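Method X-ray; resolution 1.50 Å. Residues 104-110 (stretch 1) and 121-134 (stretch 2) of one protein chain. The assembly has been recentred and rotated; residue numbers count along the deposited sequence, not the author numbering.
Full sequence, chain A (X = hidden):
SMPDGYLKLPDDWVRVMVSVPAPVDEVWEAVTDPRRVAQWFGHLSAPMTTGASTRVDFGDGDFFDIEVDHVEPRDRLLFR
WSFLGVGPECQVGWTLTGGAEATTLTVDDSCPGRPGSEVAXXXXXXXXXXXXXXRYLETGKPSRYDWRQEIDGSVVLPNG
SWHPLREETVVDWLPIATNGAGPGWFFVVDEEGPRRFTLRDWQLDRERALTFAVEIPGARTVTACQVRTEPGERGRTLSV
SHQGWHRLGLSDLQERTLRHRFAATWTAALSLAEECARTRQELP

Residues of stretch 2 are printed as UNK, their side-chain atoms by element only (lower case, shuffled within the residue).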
# COMPACT_ATOMS: atom_id res chain seq x y z
N THR A 104 -15.08 20.58 7.20
CA THR A 104 -15.17 19.34 6.44
C THR A 104 -13.90 19.17 5.61
O THR A 104 -13.48 20.10 4.91
CB THR A 104 -16.39 19.34 5.53
OG1 THR A 104 -17.58 19.45 6.32
CG2 THR A 104 -16.44 18.05 4.72
N LEU A 105 -13.31 17.99 5.69
CA LEU A 105 -12.24 17.58 4.79
C LEU A 105 -12.82 16.60 3.78
O LEU A 105 -13.41 15.59 4.17
CB LEU A 105 -11.08 16.94 5.56
CG LEU A 105 -10.06 16.15 4.73
CD1 LEU A 105 -9.25 17.09 3.89
CD2 LEU A 105 -9.15 15.33 5.64
N THR A 106 -12.65 16.91 2.50
CA THR A 106 -13.08 16.04 1.42
C THR A 106 -11.85 15.47 0.73
O THR A 106 -10.99 16.24 0.28
CB THR A 106 -13.95 16.80 0.41
OG1 THR A 106 -15.08 17.37 1.08
CG2 THR A 106 -14.44 15.89 -0.71
N VAL A 107 -11.78 14.15 0.63
CA VAL A 107 -10.68 13.46 -0.04
C VAL A 107 -11.20 12.90 -1.36
O VAL A 107 -12.19 12.16 -1.38
CB VAL A 107 -10.10 12.32 0.81
CG1 VAL A 107 -9.01 11.60 0.02
CG2 VAL A 107 -9.57 12.86 2.13
N ASP A 108 -10.52 13.26 -2.45
CA ASP A 108 -10.72 12.68 -3.77
C ASP A 108 -9.52 11.82 -4.12
O ASP A 108 -8.38 12.24 -3.94
CB ASP A 108 -10.86 13.77 -4.83
CG ASP A 108 -12.10 14.60 -4.66
OD1 ASP A 108 -13.21 14.04 -4.68
OD2 ASP A 108 -11.96 15.84 -4.54
N ASP A 109 -9.77 10.62 -4.66
CA ASP A 109 -8.69 9.72 -5.08
C ASP A 109 -9.16 9.03 -6.35
O ASP A 109 -10.07 8.20 -6.30
CB ASP A 109 -8.35 8.71 -3.98
CG ASP A 109 -7.20 7.78 -4.34
OD1 ASP A 109 -6.94 7.56 -5.54
OD2 ASP A 109 -6.56 7.24 -3.39
N SER A 110 -8.57 9.39 -7.50
CA SER A 110 -8.95 8.78 -8.76
C SER A 110 -7.72 8.24 -9.48
O SER A 110 -6.59 8.69 -9.27
CB SER A 110 -9.71 9.77 -9.65
OG SER A 110 -8.97 10.95 -9.85
N UNK A 121 -11.59 -1.45 -1.01
CA UNK A 121 -10.45 -1.38 -0.10
C UNK A 121 -9.95 0.05 0.05
O UNK A 121 -9.56 0.48 1.15
c UNK A 121 -9.50 -3.76 -0.35
n UNK A 121 -8.80 -5.01 -2.31
c UNK A 121 -9.32 -2.28 -0.60
o UNK A 121 -7.38 -4.86 -0.57
c UNK A 121 -8.47 -4.60 -1.09
N UNK A 122 -9.92 0.79 -1.05
CA UNK A 122 -9.40 2.15 -1.01
C UNK A 122 -10.34 3.08 -0.25
O UNK A 122 -9.88 3.95 0.50
c UNK A 122 -8.05 4.11 -4.08
c UNK A 122 -8.30 3.88 -2.61
c UNK A 122 -6.97 3.74 -1.87
c UNK A 122 -9.16 2.64 -2.44
N UNK A 123 -11.65 2.92 -0.43
CA UNK A 123 -12.58 3.70 0.37
C UNK A 123 -12.40 3.41 1.85
O UNK A 123 -12.34 4.34 2.67
c UNK A 123 -14.02 3.41 -0.05
c UNK A 123 -17.43 5.11 0.59
c UNK A 123 -16.43 4.09 0.06
n UNK A 123 -17.18 6.48 0.04
c UNK A 123 -15.02 4.39 0.54
N UNK A 124 -12.27 2.14 2.22
CA UNK A 124 -12.05 1.79 3.61
C UNK A 124 -10.75 2.38 4.13
O UNK A 124 -10.69 2.86 5.27
c UNK A 124 -12.05 0.27 3.78
N UNK A 125 -9.71 2.37 3.29
CA UNK A 125 -8.43 2.94 3.69
C UNK A 125 -8.52 4.42 3.99
O UNK A 125 -7.98 4.91 4.99
N UNK A 126 -9.21 5.17 3.12
CA UNK A 126 -9.36 6.60 3.36
C UNK A 126 -10.28 6.89 4.53
O UNK A 126 -10.08 7.88 5.24
c UNK A 126 -8.63 7.10 -0.16
c UNK A 126 -9.86 7.30 2.09
c UNK A 126 -5.71 9.18 0.01
c UNK A 126 -8.77 7.60 1.11
c UNK A 126 -7.65 8.46 1.32
n UNK A 126 -7.50 7.60 -0.74
c UNK A 126 -6.07 9.98 2.25
c UNK A 126 -7.23 9.24 2.38
c UNK A 126 -5.33 9.94 1.07
c UNK A 126 -6.88 8.44 0.14
N UNK A 127 -11.29 6.05 4.77
CA UNK A 127 -12.13 6.25 5.95
C UNK A 127 -11.33 6.04 7.22
O UNK A 127 -11.55 6.73 8.23
c UNK A 127 -15.51 4.59 4.92
c UNK A 127 -13.33 5.30 5.91
c UNK A 127 -15.08 7.01 5.37
c UNK A 127 -14.46 5.69 4.95
N UNK A 128 -10.39 5.08 7.20
CA UNK A 128 -9.49 4.87 8.33
C UNK A 128 -8.62 6.10 8.56
O UNK A 128 -8.49 6.59 9.69
c UNK A 128 -8.66 3.61 8.04
o UNK A 128 -6.51 4.08 8.92
c UNK A 128 -7.54 3.40 9.03
o UNK A 128 -7.69 2.51 9.89
N UNK A 129 -8.05 6.66 7.49
CA UNK A 129 -7.17 7.80 7.65
C UNK A 129 -7.93 9.02 8.17
O UNK A 129 -7.44 9.71 9.07
c UNK A 129 -4.31 7.00 7.05
c UNK A 129 -5.06 6.73 4.80
c UNK A 129 -6.47 8.12 6.33
c UNK A 129 -3.20 6.24 6.79
c UNK A 129 -5.26 7.27 6.06
c UNK A 129 -3.01 5.71 5.53
c UNK A 129 -3.94 5.96 4.53
N UNK A 130 -9.12 9.32 7.63
CA UNK A 130 -9.82 10.50 8.14
C UNK A 130 -10.34 10.23 9.55
O UNK A 130 -10.46 11.16 10.36
c UNK A 130 -12.08 9.97 7.05
c UNK A 130 -10.33 11.29 5.83
c UNK A 130 -10.93 10.97 7.19
N UNK A 131 -10.59 8.97 9.91
CA UNK A 131 -10.95 8.67 11.28
C UNK A 131 -9.80 8.92 12.24
O UNK A 131 -10.02 9.33 13.38
N UNK A 132 -8.57 8.69 11.79
CA UNK A 132 -7.41 8.97 12.63
C UNK A 132 -7.17 10.47 12.75
O UNK A 132 -6.83 10.97 13.83
n UNK A 132 -5.02 3.99 13.63
n UNK A 132 -5.50 4.57 11.44
c UNK A 132 -6.17 8.25 12.08
n UNK A 132 -5.91 2.45 12.17
c UNK A 132 -5.48 3.67 12.42
c UNK A 132 -6.28 6.74 12.16
c UNK A 132 -5.10 5.96 11.59
N UNK A 133 -7.39 11.23 11.66
CA UNK A 133 -7.31 12.68 11.76
C UNK A 133 -8.27 13.19 12.82
O UNK A 133 -7.90 14.02 13.66
c UNK A 133 -6.36 15.47 10.85
c UNK A 133 -7.62 13.33 10.41
c UNK A 133 -8.09 15.35 9.06
c UNK A 133 -7.69 14.85 10.44
N UNK A 134 -9.52 12.71 12.80
CA UNK A 134 -10.52 13.20 13.75
C UNK A 134 -10.13 12.86 15.18
O UNK A 134 -10.32 13.68 16.09
c UNK A 134 -11.89 12.61 13.41

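Position 121 has three carbons, the third bearing one oxygen and one nitrogen; it lies out of reach of the strand and is Gln121. Position 122 carries four carbons forked at the second, and one fork tip rests on the carboxylate of Asp109. This is Leu122, its CD2 3.5 Å from Asp109 OD2. Position 123, four carbons in a row ending in nitrogen, extends clear of the strand: Lys123. A single carbon at 124 gives Ala124, exposed and distant. Position 125 has no side-chain atoms, so it is Gly125; an ideal CB would find room here, so the strand does not demand the glycine.

At 126 one carbon leads to fused five- and six-membered rings holding eight carbons and one nitrogen, with a valine methyl over one face and an aspartate oxygen at the edge. It is Trp126. Its NE1 donates to Asp109 OD2 at 2.8 Å, nearly straight at 172°, while Val107 CG1 sits 3.7 Å from the centroid of the six-membered ring, 12° off the normal, a CH-pi contact.

Position 127, four carbons forked at the second, misses the strand: Leu127. Position 128 shows two carbons, the second with two oxygens: Asp128. Position 129, one carbon and a six-carbon ring, also out of reach, is Phe129. At 130 one carbon carries two others, within reach of both Leu105 and Val107. This is Val130, whose CG1 lies 4.1 Å from Val107 CG2 and 4.2 Å from Leu105 CD2.

Position 131 has no side chain and is Gly131; an ideal CB would be crowded by Leu127 O at 3.2 Å, a constraint from within the helix. At 132, three carbons, a nitrogen, then a carbon with two more nitrogens make Arg132, whose NE bridges back one turn to Asp128 OD1 at 2.8 Å. Position 133, four carbons forked at the second, meets the strand's leucine: Leu133, CD2 to Leu105 CD2 3.6 Å. One carbon at 134 gives Ala134, without contact.

The rule is alternation against helical repeat. Leu105, Val107 and Asp109 point toward the helix, and they meet 122, 126, 130 and 133, spaced four, four and three. Because the two elements run nearly antiparallel, at 152°, Asp109 falls beside Leu122 and Leu105 beside Val130. Apolar packing covers the Leu105 end, and Trp126 joins it to the polar end: its face takes a methyl, and its indole N-H engages the buried carboxylate, whose OD1 is satisfied elsewhere in the structure.

Stretch 2 121-134: QLKAGWLDFVGRLA
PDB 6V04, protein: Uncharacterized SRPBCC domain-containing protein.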